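Local structure of RimK-related lysine biosynthesis protein (Thermococcus kodakarensis, 5K2M) at residues Q162-P168 / F231-K235; I3-V9 / V45-V51; V176-F181 / S214-W218; N72-L76 / F221-L226. The protein probably catalyses the ATP- and magnesium-dependent ligation of an amino-acid substrate to the carrier protein LysW, serving lysine and, with bifunctional capacity, ornithine biosynthesis. One frame throughout, in Å; residues are numbered along the deposited sequence.

Contact 1 of 4, residues Q162-P168 / F231-K235; sequences QEFVEKP and FESEK. With ADP (adenosine-5'-diphosphate), chain O.
How an adenine base is gripped between two distant pieces of chain is well seen where Phe-231 meets the linker that follows strand 159-163. Residues 164-168 run on extended from Glu-163, as do 231-233 along strand 225-233, and Lys-167 faces Ser-233 at a CA-CA distance of 5.6 Å. The CA-to-CB bond of Phe-231 (chi1 m) points toward the linker. Lys-167 CD lies 4.0 Å from the centroid of the Phe-231 ring, over its face, a CH-pi contact, while Val-165 CB is 4.1 Å from Phe-231 CD2. Val-165 (chi1 t) also packs CG1 against Ser-233 CB at 3.6 Å. This is the adenine pocket of an ATP-grasp ligase, whose interlobe linker reads the base through its backbone: Val-165 N donates to ADP N1 and Glu-163 O accepts from ADP N6, both at 3.0 Å. Gln-162 OE1 takes N6 as well, at 3.0 Å, and Lys-122; Lys-167 NZ reaches ADP N3 at 2.8 Å. Phe-231 CE2 approaches ADP C5 to 3.5 Å. Glu-232 O lies 3.6 Å from Lys-167 CA and 3.7 Å from Pro-168 CD, and Glu-232 OE1 3.7 Å from Pro-168 CG; the carboxylate also pairs with Arg-170. The chain then turns, Ser-233 OG accepting from Lys-235 N (3.2 Å), an ST turn, and bonding Gly-236 O. Extended Lys-235 puts NZ 2.6 Å from Glu-163 OE2, a salt bridge.

Contact 2 of 4, residues I3-V9 / V45-V51; sequences IGITYTV and VVIIRNV
Two parallel strands, 3-7 and 45-49, run 4.4 Å apart at closest approach with 20° between their directions. Ile-3 pairs with Val-45, its CG1 4.0 Å from Val-45 CG1 and its CG2 3.8 Å from Ile-47 CD1. Gly-4, paired with Val-46, bonds both ways: Gly-4 N to Val-45 O and Ile-47 N to Gly-4 O, each 2.8 Å. An ideal CB here would lie 3.1 Å from Val-46 CG2. Ile-5, level with Ile-47, shares the Ile-3 face, where helices 12-24 and 259-272 pack. Such pairing at the centre of a four-stranded parallel sheet, strand order 2-1-3-4, is consistent with the Rossmann-like N-terminal domain of ATP-grasp enzymes. Thr-6, opposite Ile-48, gives N to Ile-47 O (3.0 Å) and takes Arg-49 N on its O (2.8 Å); its CG2 lies 3.5 Å from Val-46 CG1. Tyr-7 (chi1 p) meets His-31 and the carrier-protein chain. Beyond the ladder, Thr-8 OG1 accepts from Val-51 N at 2.9 Å, and a water bridges Thr-8 N (2.9 Å), Val-9 O and Arg-49 O (both 2.8 Å). Val-9 CG2 reaches Val-51 CG2 at 4.2 Å, beside backbone hydrogen bonds from Val-51 to the carrier-protein chain.

Contact 3 of 4, residues V176-F181 / S214-W218; sequences VIGGEF and SVKAW
A tight hairpin can serve as a floor for an aromatic ring, and residues 176-181 do so for helix 208-219. Strands 170-177 and 180-188 are joined by a type I' turn from Ile-177 to Glu-180, with Ile-177 N to Glu-180 O at 3.0 Å and Glu-180 N to Ile-177 O at 3.1 Å. The two turn residues, Gly-178 and Gly-179, have positive phi.

Ring contacts dominate. Trp-218 (chi1 t, chi2 98°) presents one indole face: Gly-179 CA sits 3.7 Å from the centroid of its six-membered ring, 4° off the normal, a CH-pi contact, and Val-176 CG1 lies 3.3 Å from Trp-218 CG. Aliphatic packing adds Phe-181 CB against Val-215 CG2, 4.1 Å, and Val-176 CG2 against Ser-214 CB, 3.8 Å; Ser-214 CB also meets the Phe-181 ring edge.

With no hydrogen bond between them, these two segments rest on van der Waals and CH-pi packing, while the helix's polar ties in this ATP-grasp domain go to Ser-174 (from Ser-214 OG) and Gly-224 O (from Trp-218 NE1).

Contact 4 of 4, residues N72-L76 / F221-L226; sequences NSSRL and FGEGAL
Asparagine side chains can imitate a strand, and Asn-72, preceded by a cis peptide bond, is a clear case. In rotamer m its amide lies alongside Ala-225, OD1 accepting from Ala-225 N at 2.8 Å and ND2 donating to Ala-225 O at 2.9 Å; ND2 also bonds Pro-244 O. Ser-73 (chi1 p) is the N-cap of helix 74-80. Its OG accepts from Leu-76 N at 3.2 Å and donates to Glu-223 OE2 at 2.7 Å. Glu-223 (chi1 p, chi2 t) extends its carboxylate so that OE1 forms a salt bridge with Arg-75 NH1, 3.1 Å. Arg-75 has chi1 t and chi2 near -98°, between wells, and its NH1 donates to Phe-221 O, 3.0 Å. One water joins Ser-73 N (2.9 Å), Glu-223 OE2 (2.8 Å) and Asn-72 OD1 (3.2 Å). Leu-76, in the t,p rotamer, drives CD2 to 3.2 Å from Glu-223 O and 4.1 Å from Leu-226 CD2, with CD1 3.7 Å from Phe-221 CD1. At Gly-224 an ideal CB would clash with Leu-76 CD2 and Asn-72 OD1. The contact seats the start of helix 74-80 on the start of strand 225-233, with helix 83-90 against Phe-221 and helix 53-65 behind Ser-73 and Ser-74.

Read from the N terminus, contact 2 closes first, joining strands 2-7 and 45-49 across helix 12-24 and strands 26-31 and 36-37. Contact 4 opens soon after, at 72-76, where Asn-72 O packs on Ile-48 of contact 2, but its partner comes 145 residues later. Meanwhile contact 1 opens at 162-168, and contact 3 opens and closes, 176-181 with 214-218, inside both larger loops. Contact 4 then closes at 221-226 and contact 1 at 231-235, so those two cross. Contacts 3 and 4 touch through Trp-218 with Gly-224 and Val-176 with Leu-226. Contact 1 ties the four-stranded antiparallel sheet to the five-stranded one around the adenine; contact 4 ties helix 74-80, beside the parallel sheet, to the five-stranded sheet.

Contact 1 of 4, residues Q162-P168 / F231-K235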
# COMPACT_ATOMS: atom_id res chain seq x y z
N GLN A 162 -13.68 24.13 -47.25
CA GLN A 162 -13.00 24.31 -48.53
C GLN A 162 -13.75 25.34 -49.35
O GLN A 162 -14.93 25.58 -49.13
CB GLN A 162 -12.99 23.01 -49.32
CG GLN A 162 -12.09 21.92 -48.76
CD GLN A 162 -12.22 20.64 -49.57
OE1 GLN A 162 -13.31 20.25 -49.94
NE2 GLN A 162 -11.10 19.98 -49.83
N GLU A 163 -13.05 25.95 -50.30
CA GLU A 163 -13.72 26.66 -51.40
C GLU A 163 -14.65 25.69 -52.12
O GLU A 163 -14.33 24.51 -52.26
CB GLU A 163 -12.69 27.19 -52.41
CG GLU A 163 -11.92 26.11 -53.16
CD GLU A 163 -10.88 26.66 -54.11
OE1 GLU A 163 -11.02 27.80 -54.58
OE2 GLU A 163 -9.89 25.95 -54.39
N PHE A 164 -15.80 26.18 -52.58
CA PHE A 164 -16.66 25.35 -53.43
C PHE A 164 -16.02 25.24 -54.81
O PHE A 164 -15.79 26.24 -55.48
CB PHE A 164 -18.06 25.92 -53.55
CG PHE A 164 -18.96 25.15 -54.49
CD1 PHE A 164 -19.51 23.93 -54.11
CD2 PHE A 164 -19.27 25.65 -55.74
CE1 PHE A 164 -20.34 23.22 -54.96
CE2 PHE A 164 -20.11 24.94 -56.60
CZ PHE A 164 -20.63 23.72 -56.21
N VAL A 165 -15.70 24.01 -55.21
CA VAL A 165 -15.11 23.77 -56.51
C VAL A 165 -16.22 23.45 -57.52
O VAL A 165 -17.06 22.59 -57.27
CB VAL A 165 -14.08 22.64 -56.45
CG1 VAL A 165 -13.51 22.38 -57.83
CG2 VAL A 165 -12.98 22.98 -55.46
N GLU A 166 -16.21 24.17 -58.65
CA GLU A 166 -17.19 23.95 -59.71
C GLU A 166 -16.70 22.82 -60.59
O GLU A 166 -15.86 23.02 -61.46
CB GLU A 166 -17.39 25.23 -60.54
CG GLU A 166 -18.01 26.37 -59.75
CD GLU A 166 -18.17 27.64 -60.56
OE1 GLU A 166 -18.06 28.73 -59.97
OE2 GLU A 166 -18.38 27.57 -61.79
N LYS A 167 -17.22 21.63 -60.34
CA LYS A 167 -16.80 20.43 -61.03
C LYS A 167 -17.74 20.22 -62.20
O LYS A 167 -18.87 20.71 -62.17
CB LYS A 167 -16.87 19.21 -60.09
CG LYS A 167 -16.31 19.43 -58.69
CD LYS A 167 -16.38 18.18 -57.81
CE LYS A 167 -17.81 17.68 -57.55
NZ LYS A 167 -18.68 18.65 -56.80
N PRO A 168 -17.30 19.47 -63.23
CA PRO A 168 -18.16 19.22 -64.39
C PRO A 168 -19.14 18.06 -64.20
O PRO A 168 -19.08 17.07 -64.92
CB PRO A 168 -17.14 18.92 -65.50
CG PRO A 168 -15.99 18.29 -64.78
CD PRO A 168 -15.96 18.89 -63.40
N PHE A 231 -10.82 16.20 -57.78
CA PHE A 231 -11.74 17.11 -58.47
C PHE A 231 -11.10 17.71 -59.71
O PHE A 231 -9.95 18.15 -59.67
CB PHE A 231 -12.13 18.30 -57.59
CG PHE A 231 -12.82 17.94 -56.29
CD1 PHE A 231 -13.36 16.69 -56.07
CD2 PHE A 231 -12.94 18.91 -55.30
CE1 PHE A 231 -14.00 16.41 -54.88
CE2 PHE A 231 -13.58 18.63 -54.11
CZ PHE A 231 -14.11 17.38 -53.90
N GLU A 232 -11.87 17.77 -60.79
CA GLU A 232 -11.51 18.59 -61.95
C GLU A 232 -12.04 20.00 -61.70
O GLU A 232 -13.18 20.16 -61.28
CB GLU A 232 -12.12 18.03 -63.24
CG GLU A 232 -11.63 16.63 -63.59
CD GLU A 232 -12.58 15.87 -64.49
OE1 GLU A 232 -13.66 15.46 -64.01
OE2 GLU A 232 -12.24 15.68 -65.67
N SER A 233 -11.20 20.99 -61.95
CA SER A 233 -11.58 22.39 -61.81
C SER A 233 -10.91 23.21 -62.90
O SER A 233 -10.00 22.71 -63.57
CB SER A 233 -11.15 22.93 -60.44
OG SER A 233 -9.75 23.14 -60.40
N GLU A 234 -11.34 24.46 -63.05
CA GLU A 234 -10.75 25.38 -64.02
C GLU A 234 -9.24 25.57 -63.82
O GLU A 234 -8.54 26.00 -64.73
CB GLU A 234 -11.47 26.75 -64.00
CG GLU A 234 -11.32 27.56 -62.71
CD GLU A 234 -12.31 28.72 -62.59
OE1 GLU A 234 -12.70 29.28 -63.64
OE2 GLU A 234 -12.68 29.08 -61.45
N LYS A 235 -8.73 25.24 -62.63
CA LYS A 235 -7.29 25.30 -62.34
C LYS A 235 -6.62 23.92 -62.35
O LYS A 235 -5.55 23.75 -61.79
CB LYS A 235 -7.03 26.03 -61.01
CG LYS A 235 -7.83 25.54 -59.81
CD LYS A 235 -7.47 26.33 -58.56
CE LYS A 235 -8.48 26.09 -57.45
NZ LYS A 235 -8.05 26.67 -56.15
PB ADP O . -16.70 12.19 -47.81
O1B ADP O . -16.82 11.54 -49.17
O2B ADP O . -18.00 12.32 -47.06
O3B ADP O . -15.61 11.63 -46.93
PA ADP O . -15.77 14.37 -49.47
O1A ADP O . -15.17 13.33 -50.39
O2A ADP O . -14.89 15.54 -49.15
O3A ADP O . -16.31 13.73 -48.10
O5' ADP O . -17.12 14.94 -50.13
C5' ADP O . -18.07 14.09 -50.73
C4' ADP O . -18.39 14.57 -52.13
O4' ADP O . -18.93 15.90 -52.06
C3' ADP O . -17.21 14.64 -53.08
O3' ADP O . -17.01 13.40 -53.77
C2' ADP O . -17.63 15.76 -54.01
O2' ADP O . -18.51 15.30 -55.03
C1' ADP O . -18.42 16.69 -53.13
N9 ADP O . -17.55 17.74 -52.58
C8 ADP O . -16.87 17.69 -51.41
N7 ADP O . -16.15 18.80 -51.21
C5 ADP O . -16.36 19.59 -52.28
C6 ADP O . -15.92 20.91 -52.71
N6 ADP O . -15.08 21.64 -51.94
N1 ADP O . -16.38 21.37 -53.89
C2 ADP O . -17.21 20.66 -54.67
N3 ADP O . -17.66 19.45 -54.35
C4 ADP O . -17.28 18.88 -53.18

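Contact 2 of 4, residues I3-V9 / V45-V51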
# COMPACT_ATOMS: atom_id res chain seq x y z
N ILE A 3 -4.38 -15.19 -42.54
CA ILE A 3 -4.79 -13.83 -42.84
C ILE A 3 -6.11 -13.57 -42.11
O ILE A 3 -7.11 -14.24 -42.35
CB ILE A 3 -4.99 -13.63 -44.36
CG1 ILE A 3 -3.67 -13.82 -45.10
CG2 ILE A 3 -5.58 -12.26 -44.65
CD1 ILE A 3 -3.80 -13.93 -46.61
N GLY A 4 -6.11 -12.61 -41.20
CA GLY A 4 -7.34 -12.17 -40.55
C GLY A 4 -8.09 -11.13 -41.37
O GLY A 4 -7.47 -10.30 -42.05
N ILE A 5 -9.42 -11.15 -41.31
CA ILE A 5 -10.23 -10.06 -41.85
C ILE A 5 -11.20 -9.58 -40.77
O ILE A 5 -12.09 -10.33 -40.37
CB ILE A 5 -11.06 -10.51 -43.07
CG1 ILE A 5 -10.15 -11.09 -44.15
CG2 ILE A 5 -11.84 -9.34 -43.65
CD1 ILE A 5 -10.89 -11.65 -45.35
N THR A 6 -11.07 -8.33 -40.33
CA THR A 6 -12.00 -7.79 -39.33
C THR A 6 -13.12 -7.03 -40.00
O THR A 6 -12.88 -6.28 -40.95
CB THR A 6 -11.32 -6.88 -38.30
OG1 THR A 6 -10.77 -5.76 -38.98
CG2 THR A 6 -10.25 -7.61 -37.56
N TYR A 7 -14.34 -7.22 -39.50
CA TYR A 7 -15.54 -6.75 -40.20
C TYR A 7 -16.74 -6.51 -39.27
O TYR A 7 -16.84 -7.08 -38.17
CB TYR A 7 -15.92 -7.75 -41.30
CG TYR A 7 -16.50 -9.07 -40.81
CD1 TYR A 7 -15.68 -10.15 -40.49
CD2 TYR A 7 -17.87 -9.24 -40.70
CE1 TYR A 7 -16.22 -11.35 -40.06
CE2 TYR A 7 -18.41 -10.43 -40.27
CZ TYR A 7 -17.60 -11.48 -39.95
OH TYR A 7 -18.20 -12.64 -39.52
N THR A 8 -17.63 -5.65 -39.74
CA THR A 8 -18.88 -5.36 -39.07
C THR A 8 -19.97 -6.17 -39.76
O THR A 8 -20.65 -6.98 -39.14
CB THR A 8 -19.20 -3.86 -39.15
OG1 THR A 8 -18.05 -3.13 -38.72
CG2 THR A 8 -20.41 -3.52 -38.27
N VAL A 9 -20.11 -5.93 -41.06
CA VAL A 9 -20.96 -6.76 -41.91
C VAL A 9 -20.09 -7.16 -43.09
O VAL A 9 -19.09 -6.50 -43.38
CB VAL A 9 -22.25 -6.03 -42.36
CG1 VAL A 9 -23.15 -5.70 -41.17
CG2 VAL A 9 -21.95 -4.77 -43.14
N VAL A 45 -1.19 -11.38 -40.57
CA VAL A 45 -1.63 -10.05 -40.95
C VAL A 45 -3.14 -9.98 -40.76
O VAL A 45 -3.82 -11.00 -40.84
CB VAL A 45 -1.23 -9.71 -42.41
CG1 VAL A 45 -1.83 -10.68 -43.41
CG2 VAL A 45 -1.60 -8.28 -42.77
N VAL A 46 -3.65 -8.78 -40.47
CA VAL A 46 -5.09 -8.55 -40.45
C VAL A 46 -5.46 -7.46 -41.44
O VAL A 46 -4.84 -6.40 -41.46
CB VAL A 46 -5.59 -8.15 -39.06
CG1 VAL A 46 -7.08 -7.83 -39.10
CG2 VAL A 46 -5.32 -9.26 -38.07
N ILE A 47 -6.47 -7.74 -42.25
CA ILE A 47 -7.05 -6.78 -43.17
C ILE A 47 -8.23 -6.13 -42.47
O ILE A 47 -9.22 -6.79 -42.16
CB ILE A 47 -7.48 -7.46 -44.48
CG1 ILE A 47 -6.24 -8.02 -45.20
CG2 ILE A 47 -8.20 -6.48 -45.40
CD1 ILE A 47 -6.55 -9.01 -46.30
N ILE A 48 -8.10 -4.85 -42.19
CA ILE A 48 -9.05 -4.11 -41.37
C ILE A 48 -10.21 -3.61 -42.23
O ILE A 48 -10.01 -2.75 -43.09
CB ILE A 48 -8.35 -2.92 -40.69
CG1 ILE A 48 -7.21 -3.42 -39.79
CG2 ILE A 48 -9.35 -2.09 -39.87
CD1 ILE A 48 -7.64 -4.14 -38.53
N ARG A 49 -11.42 -4.14 -42.01
CA ARG A 49 -12.57 -3.78 -42.83
C ARG A 49 -13.83 -3.36 -42.04
O ARG A 49 -14.93 -3.34 -42.61
CB ARG A 49 -12.92 -4.93 -43.78
CG ARG A 49 -11.80 -5.30 -44.74
CD ARG A 49 -11.49 -4.19 -45.73
NE ARG A 49 -12.67 -3.84 -46.51
CZ ARG A 49 -12.70 -2.95 -47.50
NH1 ARG A 49 -13.85 -2.72 -48.13
NH2 ARG A 49 -11.60 -2.30 -47.87
N ASN A 50 -13.67 -2.97 -40.78
CA ASN A 50 -14.80 -2.54 -39.95
C ASN A 50 -15.51 -1.34 -40.62
O ASN A 50 -14.84 -0.42 -41.08
CB ASN A 50 -14.36 -2.11 -38.54
CG ASN A 50 -13.50 -3.14 -37.80
OD1 ASN A 50 -13.86 -3.57 -36.70
ND2 ASN A 50 -12.35 -3.47 -38.35
N VAL A 51 -16.85 -1.31 -40.65
CA VAL A 51 -17.56 -0.16 -41.26
C VAL A 51 -17.35 1.14 -40.47
O VAL A 51 -17.27 2.23 -41.05
CB VAL A 51 -19.06 -0.45 -41.45
CG1 VAL A 51 -19.78 0.76 -42.03
CG2 VAL A 51 -19.25 -1.63 -42.39
O HOH W 1 -17.44 -4.46 -42.37

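Contact 3 of 4, residues V176-F181 / S214-W218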
# COMPACT_ATOMS: atom_id res chain seq x y z
N VAL A 176 -4.86 3.47 -55.13
CA VAL A 176 -3.44 3.22 -55.10
C VAL A 176 -3.15 2.33 -53.91
O VAL A 176 -3.46 2.68 -52.76
CB VAL A 176 -2.61 4.51 -54.99
CG1 VAL A 176 -1.12 4.20 -54.94
CG2 VAL A 176 -2.90 5.43 -56.17
N ILE A 177 -2.53 1.19 -54.20
CA ILE A 177 -2.27 0.16 -53.21
C ILE A 177 -0.77 -0.13 -53.23
O ILE A 177 -0.25 -0.59 -54.24
CB ILE A 177 -3.10 -1.11 -53.51
CG1 ILE A 177 -4.59 -0.76 -53.36
CG2 ILE A 177 -2.69 -2.24 -52.58
CD1 ILE A 177 -5.57 -1.91 -53.55
N GLY A 178 -0.09 0.20 -52.14
CA GLY A 178 1.35 -0.01 -52.01
C GLY A 178 2.20 0.73 -53.03
O GLY A 178 3.29 0.29 -53.36
N GLY A 179 1.70 1.86 -53.53
CA GLY A 179 2.40 2.65 -54.54
C GLY A 179 1.95 2.36 -55.96
O GLY A 179 2.32 3.08 -56.88
N GLU A 180 1.17 1.31 -56.16
CA GLU A 180 0.71 0.93 -57.48
C GLU A 180 -0.68 1.48 -57.74
O GLU A 180 -1.63 1.14 -57.03
CB GLU A 180 0.70 -0.60 -57.61
CG GLU A 180 0.33 -1.13 -58.99
CD GLU A 180 -0.08 -2.60 -58.99
OE1 GLU A 180 0.33 -3.34 -58.07
OE2 GLU A 180 -0.81 -3.03 -59.91
N PHE A 181 -0.80 2.34 -58.75
CA PHE A 181 -2.10 2.76 -59.25
C PHE A 181 -2.86 1.52 -59.72
O PHE A 181 -2.33 0.74 -60.50
CB PHE A 181 -1.93 3.74 -60.41
CG PHE A 181 -3.22 4.18 -61.05
CD1 PHE A 181 -3.98 5.19 -60.48
CD2 PHE A 181 -3.67 3.58 -62.22
CE1 PHE A 181 -5.16 5.60 -61.08
CE2 PHE A 181 -4.85 3.99 -62.81
CZ PHE A 181 -5.60 5.01 -62.25
N SER A 214 -2.59 10.65 -58.52
CA SER A 214 -3.01 9.65 -57.53
C SER A 214 -1.81 9.03 -56.81
O SER A 214 -1.82 8.90 -55.58
CB SER A 214 -3.84 8.56 -58.19
OG SER A 214 -5.06 9.09 -58.67
N VAL A 215 -0.78 8.65 -57.58
CA VAL A 215 0.42 8.05 -56.99
C VAL A 215 1.11 9.05 -56.06
O VAL A 215 1.54 8.68 -54.97
CB VAL A 215 1.41 7.53 -58.07
CG1 VAL A 215 2.73 7.10 -57.45
CG2 VAL A 215 0.81 6.35 -58.83
N LYS A 216 1.21 10.30 -56.49
CA LYS A 216 1.83 11.35 -55.68
C LYS A 216 1.07 11.60 -54.38
O LYS A 216 1.67 11.80 -53.33
CB LYS A 216 1.96 12.66 -56.46
CG LYS A 216 3.19 12.75 -57.35
CD LYS A 216 3.07 13.95 -58.29
CE LYS A 216 4.40 14.32 -58.95
NZ LYS A 216 5.23 15.16 -58.04
N ALA A 217 -0.26 11.59 -54.46
CA ALA A 217 -1.09 11.72 -53.27
C ALA A 217 -0.82 10.56 -52.31
O ALA A 217 -0.69 10.77 -51.10
CB ALA A 217 -2.57 11.74 -53.65
N TRP A 218 -0.72 9.35 -52.84
CA TRP A 218 -0.40 8.18 -52.03
C TRP A 218 0.98 8.31 -51.37
O TRP A 218 1.16 7.89 -50.22
CB TRP A 218 -0.45 6.91 -52.87
CG TRP A 218 -0.11 5.66 -52.10
CD1 TRP A 218 -0.99 4.78 -51.57
CD2 TRP A 218 1.19 5.16 -51.79
NE1 TRP A 218 -0.33 3.76 -50.94
CE2 TRP A 218 1.02 3.98 -51.05
CE3 TRP A 218 2.49 5.60 -52.06
CZ2 TRP A 218 2.10 3.22 -50.57
CZ3 TRP A 218 3.57 4.84 -51.59
CH2 TRP A 218 3.36 3.67 -50.86

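Contact 4 of 4, residues N72-L76 / F221-L226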
# COMPACT_ATOMS: atom_id res chain seq x y z
N ASN A 72 -5.31 -1.39 -43.32
CA ASN A 72 -4.24 -0.40 -43.15
C ASN A 72 -3.75 -0.32 -41.70
O ASN A 72 -4.38 -0.88 -40.81
CB ASN A 72 -4.73 0.96 -43.62
CG ASN A 72 -4.75 1.07 -45.13
OD1 ASN A 72 -3.78 0.72 -45.80
ND2 ASN A 72 -5.86 1.53 -45.69
N SER A 73 -2.63 0.36 -41.48
CA SER A 73 -2.09 0.58 -40.13
C SER A 73 -2.93 1.59 -39.34
O SER A 73 -3.67 2.38 -39.92
CB SER A 73 -0.64 1.06 -40.23
OG SER A 73 -0.57 2.41 -40.69
N SER A 74 -2.79 1.58 -38.01
CA SER A 74 -3.51 2.54 -37.19
C SER A 74 -3.13 3.99 -37.52
O SER A 74 -3.99 4.87 -37.57
CB SER A 74 -3.33 2.25 -35.69
OG SER A 74 -1.98 2.34 -35.29
N ARG A 75 -1.85 4.23 -37.75
CA ARG A 75 -1.39 5.55 -38.14
C ARG A 75 -2.05 6.02 -39.45
O ARG A 75 -2.55 7.13 -39.53
CB ARG A 75 0.15 5.56 -38.25
CG ARG A 75 0.76 6.87 -38.73
CD ARG A 75 1.07 6.83 -40.22
NE ARG A 75 1.32 8.16 -40.82
CZ ARG A 75 1.66 8.37 -42.09
NH1 ARG A 75 1.80 7.36 -42.94
NH2 ARG A 75 1.86 9.62 -42.52
N LEU A 76 -2.08 5.19 -40.48
CA LEU A 76 -2.69 5.60 -41.75
C LEU A 76 -4.20 5.79 -41.63
O LEU A 76 -4.75 6.79 -42.14
CB LEU A 76 -2.35 4.61 -42.88
CG LEU A 76 -2.81 5.08 -44.27
CD1 LEU A 76 -2.26 6.45 -44.62
CD2 LEU A 76 -2.36 4.08 -45.30
N PHE A 221 1.56 9.90 -48.05
CA PHE A 221 1.36 9.02 -46.91
C PHE A 221 2.42 7.92 -46.82
O PHE A 221 2.88 7.61 -45.72
CB PHE A 221 -0.07 8.46 -46.94
CG PHE A 221 -1.10 9.53 -46.76
CD1 PHE A 221 -1.48 9.94 -45.49
CD2 PHE A 221 -1.61 10.22 -47.86
CE1 PHE A 221 -2.38 10.97 -45.31
CE2 PHE A 221 -2.51 11.25 -47.69
CZ PHE A 221 -2.91 11.62 -46.40
N GLY A 222 2.78 7.32 -47.95
CA GLY A 222 3.91 6.39 -48.01
C GLY A 222 3.63 4.95 -47.62
O GLY A 222 4.55 4.15 -47.51
N GLU A 223 2.36 4.60 -47.44
CA GLU A 223 2.00 3.23 -47.10
C GLU A 223 0.55 2.98 -47.42
O GLU A 223 -0.23 3.92 -47.62
CB GLU A 223 2.22 2.96 -45.59
CG GLU A 223 1.52 3.95 -44.68
CD GLU A 223 1.48 3.52 -43.21
OE1 GLU A 223 1.90 4.32 -42.34
OE2 GLU A 223 1.00 2.42 -42.89
N GLY A 224 0.19 1.71 -47.45
CA GLY A 224 -1.20 1.29 -47.38
C GLY A 224 -1.97 1.26 -48.68
O GLY A 224 -1.41 1.37 -49.77
N ALA A 225 -3.28 1.07 -48.53
CA ALA A 225 -4.21 0.99 -49.64
C ALA A 225 -5.19 2.14 -49.48
O ALA A 225 -5.89 2.21 -48.48
CB ALA A 225 -4.93 -0.32 -49.59
N LEU A 226 -5.21 3.04 -50.46
CA LEU A 226 -6.00 4.26 -50.37
C LEU A 226 -6.93 4.44 -51.55
O LEU A 226 -6.53 4.26 -52.71
CB LEU A 226 -5.08 5.50 -50.25
CG LEU A 226 -4.29 5.68 -48.95
CD1 LEU A 226 -3.37 6.89 -49.07
CD2 LEU A 226 -5.19 5.81 -47.73
O HOH W 2 -1.24 1.18 -43.90